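Local coordinates for cell wall surface anchor family protein (PDB 3PF2) that forms the shaft of a group B streptococcal pilus as its major, calcium-binding backbone subunit, represented here by a two-domain C-terminal fragment, at residues F32-N40 with L112-A122; A221-A229 with L240-K251. One frame throughout, in Å; residues are numbered along the deposited sequence.

Contact 1. Residues F32-N40 with L112-A122; sequences FLKSTIPAN and LVKNQDALDKA
Lys34 reaches from its strand to helix 116-121, and its ammonium makes the one direct hydrogen bond between the segments, NZ to Leu119 O at 2.8 Å. The bond is tilted 32° from the carbonyl plane; Ala122 N reaches the same oxygen from the opposite face, so two donors grip it. A bend at chi3 (66°) turns the end of the lysine toward this oxygen. NZ also forms a salt bridge with Asp12 and a hydrogen bond with Asp10, both ligands of a bound calcium ion, so the lysine probably offsets part of the negative charge gathered there.

Two waters make the other polar links. One accepts from Ile37 N and donates to Val113 O, 2.8 Å from that oxygen; the second lies within hydrogen-bonding distance of both Ile37 O and Val113 O.

Van der Waals contact fills the rest. Leu119 and Lys34 pass alongside one another, running opposite ways, CD1 of the leucine 4.1 Å from CB of the lysine, while Leu119 CD2 lies against the backbone at Thr36 N. Thr36 turns its methyl to the loop, CG2 4.2 Å from Val113 CG1, and its OG1 accepts from Lys8 N. Farther along, Leu112 CD1 rests 3.4 Å from Ile37 O and touches Ala39 CB.

Asn115 N-caps the helix, its OD1 taking Ala118 N at 3.1 Å on a lone pair, and Gln116 NE2 donates to Asp120 OD1.

Strand 32-35 and helix 116-121 run nearly antiparallel, at 155°, with axes 9.3 Å apart. The strand pairs with 9-13 and 132-140 in an Ig-like sheet of the Cna-type domain; Leu119 and Asp120 also touch Asp10 of strand 9-13, and Asp120 bridges to Arg175.

Contact 2. Residues A221-A229 with L240-K251; sequences ANTNKNYIA and LKSHTDGTFEIK
Tyr227 lays one ring face on strand 247-251, with Phe248 CA 3.6 Å from the ring centroid in a CH-pi contact and Glu249 N over the same face. Asn224 ND2 lies over the opposite face, and His243 CB meets the ring edge. At the far end, Tyr227 OH shares a water with Asp245 OD2.

Beside it, the Asn226 amide stacks on the imidazole of His243, planes 7° apart, while Asn226 CB lies over the ring 3.4 Å from His243 ND1. Asn222 forms a two-bond amide pairing with one residue: OD1 accepts from Lys251 N at 2.9 Å and ND2 donates to Lys251 O at 3.0 Å, both in the carbonyl planes on lone pairs. With CG beside the backbone N (chi1 -66°), the amide is brought up to the strand, where a water joins OD1 to Glu249 O.

A backbone bond and two Asx turns place these groups. Lys241 N donates to Tyr227 O at 2.9 Å, within the single bridge of Ile228 with Leu240. Asn224 OD1 accepts from Asn226 N in an Asx turn entering the 3-10 segment. Asp245, in the type I turn from His243 to Gly246, accepts at OD1 from Thr247 N, an Asx turn, and from Thr247 OG1.

Leu240 pairs with Phe202 of strand 201-206, whereas strand 247-253 runs antiparallel to 178-190, Phe248 stacking on Phe186, in this prealbumin-like domain.

How the contacts relate
From the N terminus, contact 1 comes first: strand 29-35 and the loop after it are met by 112-122 after 71 intervening residues that include 46-52, 57-67 and 90-95 among their strands. The chain then passes through 132-140 and 155-159 and enters the prealbumin-like region, where contact 2 closes a short loop of ten residues between 221-229 and 240-251. The two closures follow in series and neither encloses nor crosses the other. The centres of contacts 1 and 2 are about 47 Å apart, on opposite sides of the chain's centre. Contact 1 joins a helix-bearing loop to an inner strand, next to edge strand 9-13; contact 2 ties the loop after helix 216-221 to two successive strands of different sheets and their turn.

Contact 1. Residues F32-N40 with L112-A122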
loop_
_atom_site.group_PDB
_atom_site.type_symbol
_atom_site.label_atom_id
_atom_site.label_comp_id
_atom_site.label_asym_id
_atom_site.label_seq_id
_atom_site.Cartn_x
_atom_site.Cartn_y
_atom_site.Cartn_z
ATOM N N PHE A 32 -7.145 -4.569 -6.151
ATOM C CA PHE A 32 -8.211 -5.036 -7.056
ATOM C C PHE A 32 -8.778 -6.353 -6.547
ATOM O O PHE A 32 -8.066 -7.355 -6.517
ATOM C CB PHE A 32 -7.686 -5.203 -8.482
ATOM C CG PHE A 32 -7.235 -3.910 -9.097
ATOM C CD1 PHE A 32 -8.079 -3.182 -9.916
ATOM C CD2 PHE A 32 -5.966 -3.410 -8.817
ATOM C CE1 PHE A 32 -7.652 -1.943 -10.470
ATOM C CE2 PHE A 32 -5.534 -2.187 -9.345
ATOM C CZ PHE A 32 -6.375 -1.459 -10.186
ATOM N N LEU A 33 -10.037 -6.327 -6.104
ATOM C CA LEU A 33 -10.715 -7.551 -5.674
ATOM C C LEU A 33 -11.347 -8.148 -6.913
ATOM O O LEU A 33 -12.088 -7.466 -7.635
ATOM C CB LEU A 33 -11.798 -7.233 -4.640
ATOM C CG LEU A 33 -11.458 -6.872 -3.180
ATOM C CD1 LEU A 33 -10.127 -6.156 -2.985
ATOM C CD2 LEU A 33 -12.607 -6.161 -2.444
ATOM N N LYS A 34 -11.065 -9.417 -7.175
ATOM C CA LYS A 34 -11.424 -10.007 -8.451
ATOM C C LYS A 34 -12.197 -11.288 -8.231
ATOM O O LYS A 34 -11.804 -12.090 -7.409
ATOM C CB LYS A 34 -10.169 -10.335 -9.272
ATOM C CG LYS A 34 -9.229 -9.137 -9.486
ATOM C CD LYS A 34 -7.761 -9.604 -9.644
ATOM C CE LYS A 34 -7.538 -10.438 -10.929
ATOM N NZ LYS A 34 -6.120 -10.898 -11.062
ATOM N N SER A 35 -13.269 -11.493 -8.993
ATOM C CA SER A 35 -14.003 -12.760 -8.937
ATOM C C SER A 35 -14.444 -13.157 -10.320
ATOM O O SER A 35 -14.856 -12.316 -11.105
ATOM C CB SER A 35 -15.264 -12.616 -8.082
ATOM O OG SER A 35 -15.937 -13.866 -7.984
ATOM N N THR A 36 -14.392 -14.445 -10.615
ATOM C CA THR A 36 -15.107 -14.941 -11.783
ATOM C C THR A 36 -16.619 -14.852 -11.528
ATOM O O THR A 36 -17.074 -14.844 -10.384
ATOM C CB THR A 36 -14.706 -16.386 -12.168
ATOM O OG1 THR A 36 -15.051 -17.281 -11.104
ATOM C CG2 THR A 36 -13.217 -16.483 -12.424
ATOM N N ILE A 37 -17.376 -14.743 -12.612
ATOM C CA ILE A 37 -18.831 -14.650 -12.539
ATOM C C ILE A 37 -19.415 -15.764 -13.405
ATOM O O ILE A 37 -19.020 -15.912 -14.554
ATOM C CB ILE A 37 -19.332 -13.258 -13.030
ATOM C CG1 ILE A 37 -18.852 -12.124 -12.115
ATOM C CG2 ILE A 37 -20.847 -13.242 -13.167
ATOM C CD1 ILE A 37 -19.307 -12.205 -10.642
ATOM N N PRO A 38 -20.354 -16.564 -12.852
ATOM C CA PRO A 38 -21.037 -17.559 -13.690
ATOM C C PRO A 38 -22.183 -16.955 -14.501
ATOM O O PRO A 38 -22.763 -15.944 -14.091
ATOM C CB PRO A 38 -21.583 -18.550 -12.663
ATOM C CG PRO A 38 -21.830 -17.723 -11.454
ATOM C CD PRO A 38 -20.760 -16.655 -11.440
ATOM N N ALA A 39 -22.510 -17.570 -15.640
ATOM C CA ALA A 39 -23.671 -17.143 -16.431
ATOM C C ALA A 39 -24.993 -17.312 -15.673
ATOM O O ALA A 39 -25.949 -16.557 -15.900
ATOM C CB ALA A 39 -23.713 -17.874 -17.779
ATOM N N ASN A 40 -25.046 -18.285 -14.764
ATOM C CA ASN A 40 -26.215 -18.448 -13.885
ATOM C C ASN A 40 -26.205 -17.566 -12.623
ATOM O O ASN A 40 -26.872 -17.867 -11.619
ATOM C CB ASN A 40 -26.458 -19.931 -13.545
ATOM C CG ASN A 40 -25.303 -20.570 -12.767
ATOM O OD1 ASN A 40 -24.453 -19.890 -12.190
ATOM N ND2 ASN A 40 -25.283 -21.895 -12.750
ATOM N N LEU A 112 -16.871 -15.201 -20.312
ATOM C CA LEU A 112 -16.542 -15.071 -18.891
ATOM C C LEU A 112 -15.276 -15.845 -18.552
ATOM O O LEU A 112 -15.095 -16.997 -18.979
ATOM C CB LEU A 112 -17.724 -15.520 -18.013
ATOM C CG LEU A 112 -19.078 -14.879 -18.365
ATOM C CD1 LEU A 112 -20.260 -15.618 -17.717
ATOM C CD2 LEU A 112 -19.092 -13.411 -17.998
ATOM N N VAL A 113 -14.380 -15.200 -17.802
ATOM C CA VAL A 113 -13.217 -15.905 -17.292
ATOM C C VAL A 113 -13.716 -16.984 -16.340
ATOM O O VAL A 113 -14.642 -16.753 -15.557
ATOM C CB VAL A 113 -12.235 -14.950 -16.591
ATOM C CG1 VAL A 113 -11.091 -15.721 -15.973
ATOM C CG2 VAL A 113 -11.687 -13.943 -17.602
ATOM N N LYS A 114 -13.131 -18.171 -16.408
ATOM C CA LYS A 114 -13.627 -19.226 -15.530
ATOM C C LYS A 114 -12.582 -19.942 -14.688
ATOM O O LYS A 114 -12.925 -20.531 -13.675
ATOM C CB LYS A 114 -14.509 -20.215 -16.298
ATOM C CG LYS A 114 -13.805 -20.961 -17.390
ATOM C CD LYS A 114 -14.808 -21.815 -18.165
ATOM C CE LYS A 114 -14.105 -22.742 -19.130
ATOM N NZ LYS A 114 -15.082 -23.617 -19.844
ATOM N N ASN A 115 -11.323 -19.872 -15.103
ATOM C CA ASN A 115 -10.240 -20.624 -14.478
ATOM C C ASN A 115 -9.487 -19.739 -13.450
ATOM O O ASN A 115 -9.274 -18.555 -13.699
ATOM C CB ASN A 115 -9.329 -21.130 -15.617
ATOM C CG ASN A 115 -8.117 -21.863 -15.134
ATOM O OD1 ASN A 115 -7.142 -21.245 -14.715
ATOM N ND2 ASN A 115 -8.139 -23.200 -15.238
ATOM N N GLN A 116 -9.115 -20.317 -12.303
ATOM C CA GLN A 116 -8.363 -19.592 -11.271
ATOM C C GLN A 116 -7.075 -18.984 -11.838
ATOM O O GLN A 116 -6.772 -17.835 -11.536
ATOM C CB GLN A 116 -8.007 -20.516 -10.101
ATOM C CG GLN A 116 -7.122 -19.877 -9.034
ATOM C CD GLN A 116 -7.905 -18.969 -8.108
ATOM O OE1 GLN A 116 -8.822 -19.423 -7.414
ATOM N NE2 GLN A 116 -7.557 -17.689 -8.092
ATOM N N ASP A 117 -6.307 -19.762 -12.617
ATOM C CA ASP A 117 -5.025 -19.253 -13.141
ATOM C C ASP A 117 -5.244 -18.108 -14.138
ATOM O O ASP A 117 -4.492 -17.135 -14.139
ATOM C CB ASP A 117 -4.186 -20.345 -13.810
ATOM C CG ASP A 117 -3.809 -21.469 -12.875
ATOM O OD1 ASP A 117 -3.499 -21.207 -11.693
ATOM O OD2 ASP A 117 -3.812 -22.633 -13.346
ATOM N N ALA A 118 -6.260 -18.241 -14.996
ATOM C CA ALA A 118 -6.613 -17.169 -15.945
ATOM C C ALA A 118 -6.985 -15.907 -15.174
ATOM O O ALA A 118 -6.584 -14.792 -15.558
ATOM C CB ALA A 118 -7.763 -17.593 -16.880
ATOM N N LEU A 119 -7.714 -16.083 -14.075
ATOM C CA LEU A 119 -8.107 -14.942 -13.247
ATOM C C LEU A 119 -6.859 -14.276 -12.667
ATOM O O LEU A 119 -6.698 -13.044 -12.766
ATOM C CB LEU A 119 -9.100 -15.349 -12.151
ATOM C CG LEU A 119 -9.594 -14.163 -11.320
ATOM C CD1 LEU A 119 -10.457 -13.184 -12.150
ATOM C CD2 LEU A 119 -10.324 -14.624 -10.054
ATOM N N ASP A 120 -5.959 -15.103 -12.119
ATOM C CA ASP A 120 -4.726 -14.629 -11.478
ATOM C C ASP A 120 -3.863 -13.845 -12.460
ATOM O O ASP A 120 -3.144 -12.912 -12.063
ATOM C CB ASP A 120 -3.879 -15.810 -10.969
ATOM C CG ASP A 120 -4.501 -16.537 -9.793
ATOM O OD1 ASP A 120 -5.498 -16.066 -9.216
ATOM O OD2 ASP A 120 -3.964 -17.597 -9.421
ATOM N N LYS A 121 -3.904 -14.252 -13.731
ATOM C CA LYS A 121 -3.025 -13.705 -14.765
ATOM C C LYS A 121 -3.674 -12.568 -15.533
ATOM O O LYS A 121 -3.033 -11.986 -16.402
ATOM C CB LYS A 121 -2.600 -14.794 -15.754
ATOM C CG LYS A 121 -1.218 -15.394 -15.504
ATOM C CD LYS A 121 -1.210 -16.218 -14.251
ATOM C CE LYS A 121 0.136 -16.897 -14.025
ATOM N NZ LYS A 121 0.065 -17.813 -12.859
ATOM N N ALA A 122 -4.934 -12.262 -15.232
ATOM C CA ALA A 122 -5.681 -11.246 -15.996
ATOM C C ALA A 122 -5.033 -9.866 -15.871
ATOM O O ALA A 122 -4.714 -9.423 -14.769
ATOM C CB ALA A 122 -7.142 -11.186 -15.542
HETATM O O HOH W 1 -15.691 -14.298 -14.870
HETATM O O HOH W 2 -17.179 -17.812 -15.032
#

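Contact 2. Residues A221-A229 with L240-K251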
loop_
_atom_site.group_PDB
_atom_site.type_symbol
_atom_site.label_atom_id
_atom_site.label_comp_id
_atom_site.label_asym_id
_atom_site.label_seq_id
_atom_site.Cartn_x
_atom_site.Cartn_y
_atom_site.Cartn_z
ATOM N N ALA A 221 3.601 9.480 10.476
ATOM C CA ALA A 221 4.618 8.423 10.529
ATOM C C ALA A 221 5.985 8.906 11.039
ATOM O O ALA A 221 6.878 8.108 11.338
ATOM C CB ALA A 221 4.780 7.787 9.128
ATOM N N ASN A 222 6.145 10.215 11.107
ATOM C CA ASN A 222 7.390 10.811 11.545
ATOM C C ASN A 222 7.094 11.807 12.661
ATOM O O ASN A 222 7.148 13.019 12.453
ATOM C CB ASN A 222 8.088 11.487 10.356
ATOM C CG ASN A 222 8.553 10.483 9.295
ATOM O OD1 ASN A 222 9.707 10.043 9.311
ATOM N ND2 ASN A 222 7.654 10.121 8.371
ATOM N N THR A 223 6.792 11.271 13.840
ATOM C CA THR A 223 6.330 12.074 14.984
ATOM C C THR A 223 7.431 12.668 15.837
ATOM O O THR A 223 7.163 13.576 16.642
ATOM C CB THR A 223 5.390 11.272 15.926
ATOM O OG1 THR A 223 6.010 10.029 16.278
ATOM C CG2 THR A 223 4.065 11.007 15.250
ATOM N N ASN A 224 8.656 12.159 15.699
ATOM C CA ASN A 224 9.749 12.669 16.509
ATOM C C ASN A 224 10.207 14.026 15.989
ATOM O O ASN A 224 10.965 14.110 15.013
ATOM C CB ASN A 224 10.912 11.672 16.607
ATOM C CG ASN A 224 11.984 12.121 17.593
ATOM O OD1 ASN A 224 12.005 13.276 18.030
ATOM N ND2 ASN A 224 12.877 11.212 17.949
ATOM N N LYS A 225 9.748 15.089 16.650
ATOM C CA LYS A 225 10.058 16.447 16.191
ATOM C C LYS A 225 11.542 16.808 16.280
ATOM O O LYS A 225 11.972 17.781 15.666
ATOM C CB LYS A 225 9.201 17.503 16.909
ATOM C CG LYS A 225 7.825 17.715 16.320
ATOM C CD LYS A 225 7.100 18.823 17.103
ATOM C CE LYS A 225 5.981 19.473 16.304
ATOM N NZ LYS A 225 4.799 18.579 16.130
ATOM N N ASN A 226 12.322 16.030 17.032
ATOM C CA ASN A 226 13.764 16.250 17.101
ATOM C C ASN A 226 14.441 16.023 15.762
ATOM O O ASN A 226 15.527 16.545 15.513
ATOM C CB ASN A 226 14.428 15.346 18.139
ATOM C CG ASN A 226 13.924 15.600 19.539
ATOM O OD1 ASN A 226 13.618 16.737 19.904
ATOM N ND2 ASN A 226 13.835 14.537 20.335
ATOM N N TYR A 227 13.795 15.238 14.905
ATOM C CA TYR A 227 14.373 14.888 13.617
ATOM C C TYR A 227 13.898 15.766 12.473
ATOM O O TYR A 227 14.294 15.542 11.329
ATOM C CB TYR A 227 14.065 13.424 13.270
ATOM C CG TYR A 227 14.597 12.402 14.243
ATOM C CD1 TYR A 227 15.647 12.702 15.129
ATOM C CD2 TYR A 227 14.078 11.111 14.253
ATOM C CE1 TYR A 227 16.144 11.741 16.001
ATOM C CE2 TYR A 227 14.556 10.149 15.131
ATOM C CZ TYR A 227 15.584 10.473 16.002
ATOM O OH TYR A 227 16.063 9.511 16.850
ATOM N N ILE A 228 13.050 16.749 12.769
ATOM C CA ILE A 228 12.412 17.550 11.725
ATOM C C ILE A 228 12.889 18.997 11.817
ATOM O O ILE A 228 12.797 19.616 12.882
ATOM C CB ILE A 228 10.860 17.479 11.833
ATOM C CG1 ILE A 228 10.382 16.021 11.741
ATOM C CG2 ILE A 228 10.198 18.334 10.748
ATOM C CD1 ILE A 228 8.922 15.819 12.056
ATOM N N ALA A 229 13.414 19.517 10.711
ATOM C CA ALA A 229 13.821 20.917 10.626
ATOM C C ALA A 229 12.589 21.798 10.452
ATOM O O ALA A 229 11.886 21.717 9.437
ATOM C CB ALA A 229 14.806 21.122 9.476
ATOM N N LEU A 240 14.835 17.653 7.239
ATOM C CA LEU A 240 15.176 16.881 8.434
ATOM C C LEU A 240 16.321 17.543 9.194
ATOM O O LEU A 240 17.003 18.411 8.652
ATOM C CB LEU A 240 15.559 15.448 8.046
ATOM C CG LEU A 240 14.546 14.669 7.196
ATOM C CD1 LEU A 240 15.121 13.313 6.793
ATOM C CD2 LEU A 240 13.239 14.490 7.949
ATOM N N LYS A 241 16.524 17.129 10.443
ATOM C CA LYS A 241 17.493 17.767 11.331
ATOM C C LYS A 241 18.167 16.703 12.196
ATOM O O LYS A 241 17.517 15.762 12.641
ATOM C CB LYS A 241 16.733 18.787 12.196
ATOM C CG LYS A 241 17.439 19.437 13.355
ATOM C CD LYS A 241 16.466 20.362 14.117
ATOM C CE LYS A 241 15.773 19.646 15.285
ATOM N NZ LYS A 241 14.508 20.319 15.728
ATOM N N SER A 242 19.468 16.836 12.438
ATOM C CA SER A 242 20.096 15.942 13.401
ATOM C C SER A 242 19.797 16.405 14.830
ATOM O O SER A 242 19.864 17.610 15.138
ATOM C CB SER A 242 21.606 15.783 13.158
ATOM O OG SER A 242 22.291 17.015 13.270
ATOM N N HIS A 243 19.447 15.438 15.673
ATOM C CA HIS A 243 19.173 15.664 17.094
ATOM C C HIS A 243 20.507 15.849 17.837
ATOM O O HIS A 243 21.588 15.670 17.265
ATOM C CB HIS A 243 18.340 14.493 17.642
ATOM C CG HIS A 243 17.914 14.639 19.076
ATOM N ND1 HIS A 243 17.416 15.816 19.595
ATOM C CD2 HIS A 243 17.879 13.741 20.090
ATOM C CE1 HIS A 243 17.113 15.645 20.869
ATOM N NE2 HIS A 243 17.386 14.394 21.195
ATOM N N THR A 244 20.432 16.215 19.109
ATOM C CA THR A 244 21.632 16.507 19.895
ATOM C C THR A 244 22.546 15.295 20.115
ATOM O O THR A 244 23.662 15.452 20.605
ATOM C CB THR A 244 21.251 17.123 21.250
ATOM O OG1 THR A 244 20.329 16.258 21.919
ATOM C CG2 THR A 244 20.597 18.476 21.044
ATOM N N ASP A 245 22.059 14.096 19.775
ATOM C CA ASP A 245 22.868 12.865 19.791
ATOM C C ASP A 245 23.336 12.483 18.381
ATOM O O ASP A 245 23.831 11.375 18.153
ATOM C CB ASP A 245 22.095 11.694 20.442
ATOM C CG ASP A 245 20.785 11.369 19.729
ATOM O OD1 ASP A 245 20.517 11.936 18.649
ATOM O OD2 ASP A 245 20.008 10.542 20.256
ATOM N N GLY A 246 23.182 13.415 17.443
ATOM C CA GLY A 246 23.597 13.207 16.058
ATOM C C GLY A 246 22.576 12.463 15.206
ATOM O O GLY A 246 22.679 12.474 13.985
ATOM N N THR A 247 21.571 11.852 15.838
ATOM C CA THR A 247 20.690 10.944 15.082
ATOM C C THR A 247 19.522 11.644 14.402
ATOM O O THR A 247 19.086 12.721 14.816
ATOM C CB THR A 247 20.106 9.801 15.947
ATOM O OG1 THR A 247 19.119 10.334 16.836
ATOM C CG2 THR A 247 21.197 9.069 16.709
ATOM N N PHE A 248 19.043 11.017 13.331
ATOM C CA PHE A 248 17.756 11.330 12.748
ATOM C C PHE A 248 17.331 10.194 11.833
ATOM O O PHE A 248 18.129 9.296 11.553
ATOM C CB PHE A 248 17.732 12.699 12.047
ATOM C CG PHE A 248 18.665 12.830 10.864
ATOM C CD1 PHE A 248 18.152 12.772 9.565
ATOM C CD2 PHE A 248 20.025 13.076 11.034
ATOM C CE1 PHE A 248 18.975 12.942 8.459
ATOM C CE2 PHE A 248 20.874 13.236 9.930
ATOM C CZ PHE A 248 20.340 13.174 8.634
ATOM N N GLU A 249 16.077 10.234 11.401
ATOM C CA GLU A 249 15.486 9.135 10.629
ATOM C C GLU A 249 14.438 9.657 9.663
ATOM O O GLU A 249 13.924 10.763 9.829
ATOM C CB GLU A 249 14.805 8.127 11.571
ATOM C CG GLU A 249 15.729 7.470 12.599
ATOM C CD GLU A 249 15.010 6.489 13.488
ATOM O OE1 GLU A 249 13.755 6.434 13.437
ATOM O OE2 GLU A 249 15.711 5.769 14.234
ATOM N N ILE A 250 14.128 8.861 8.639
ATOM C CA ILE A 250 12.942 9.103 7.826
ATOM C C ILE A 250 12.200 7.772 7.728
ATOM O O ILE A 250 12.813 6.731 7.462
ATOM C CB ILE A 250 13.290 9.705 6.429
ATOM C CG1 ILE A 250 12.021 9.997 5.609
ATOM C CG2 ILE A 250 14.229 8.781 5.644
ATOM C CD1 ILE A 250 11.152 11.124 6.172
ATOM N N LYS A 251 10.890 7.810 7.947
ATOM C CA LYS A 251 10.074 6.596 7.934
ATOM C C LYS A 251 9.003 6.678 6.859
ATOM O O LYS A 251 8.291 7.681 6.746
ATOM C CB LYS A 251 9.419 6.347 9.302
ATOM C CG LYS A 251 10.415 6.267 10.459
ATOM C CD LYS A 251 9.755 5.886 11.777
ATOM C CE LYS A 251 9.446 4.397 11.817
ATOM N NZ LYS A 251 9.145 3.892 13.200
HETATM O O HOH W 3 11.591 10.561 11.337
HETATM O O HOH W 4 17.277 10.183 19.324
#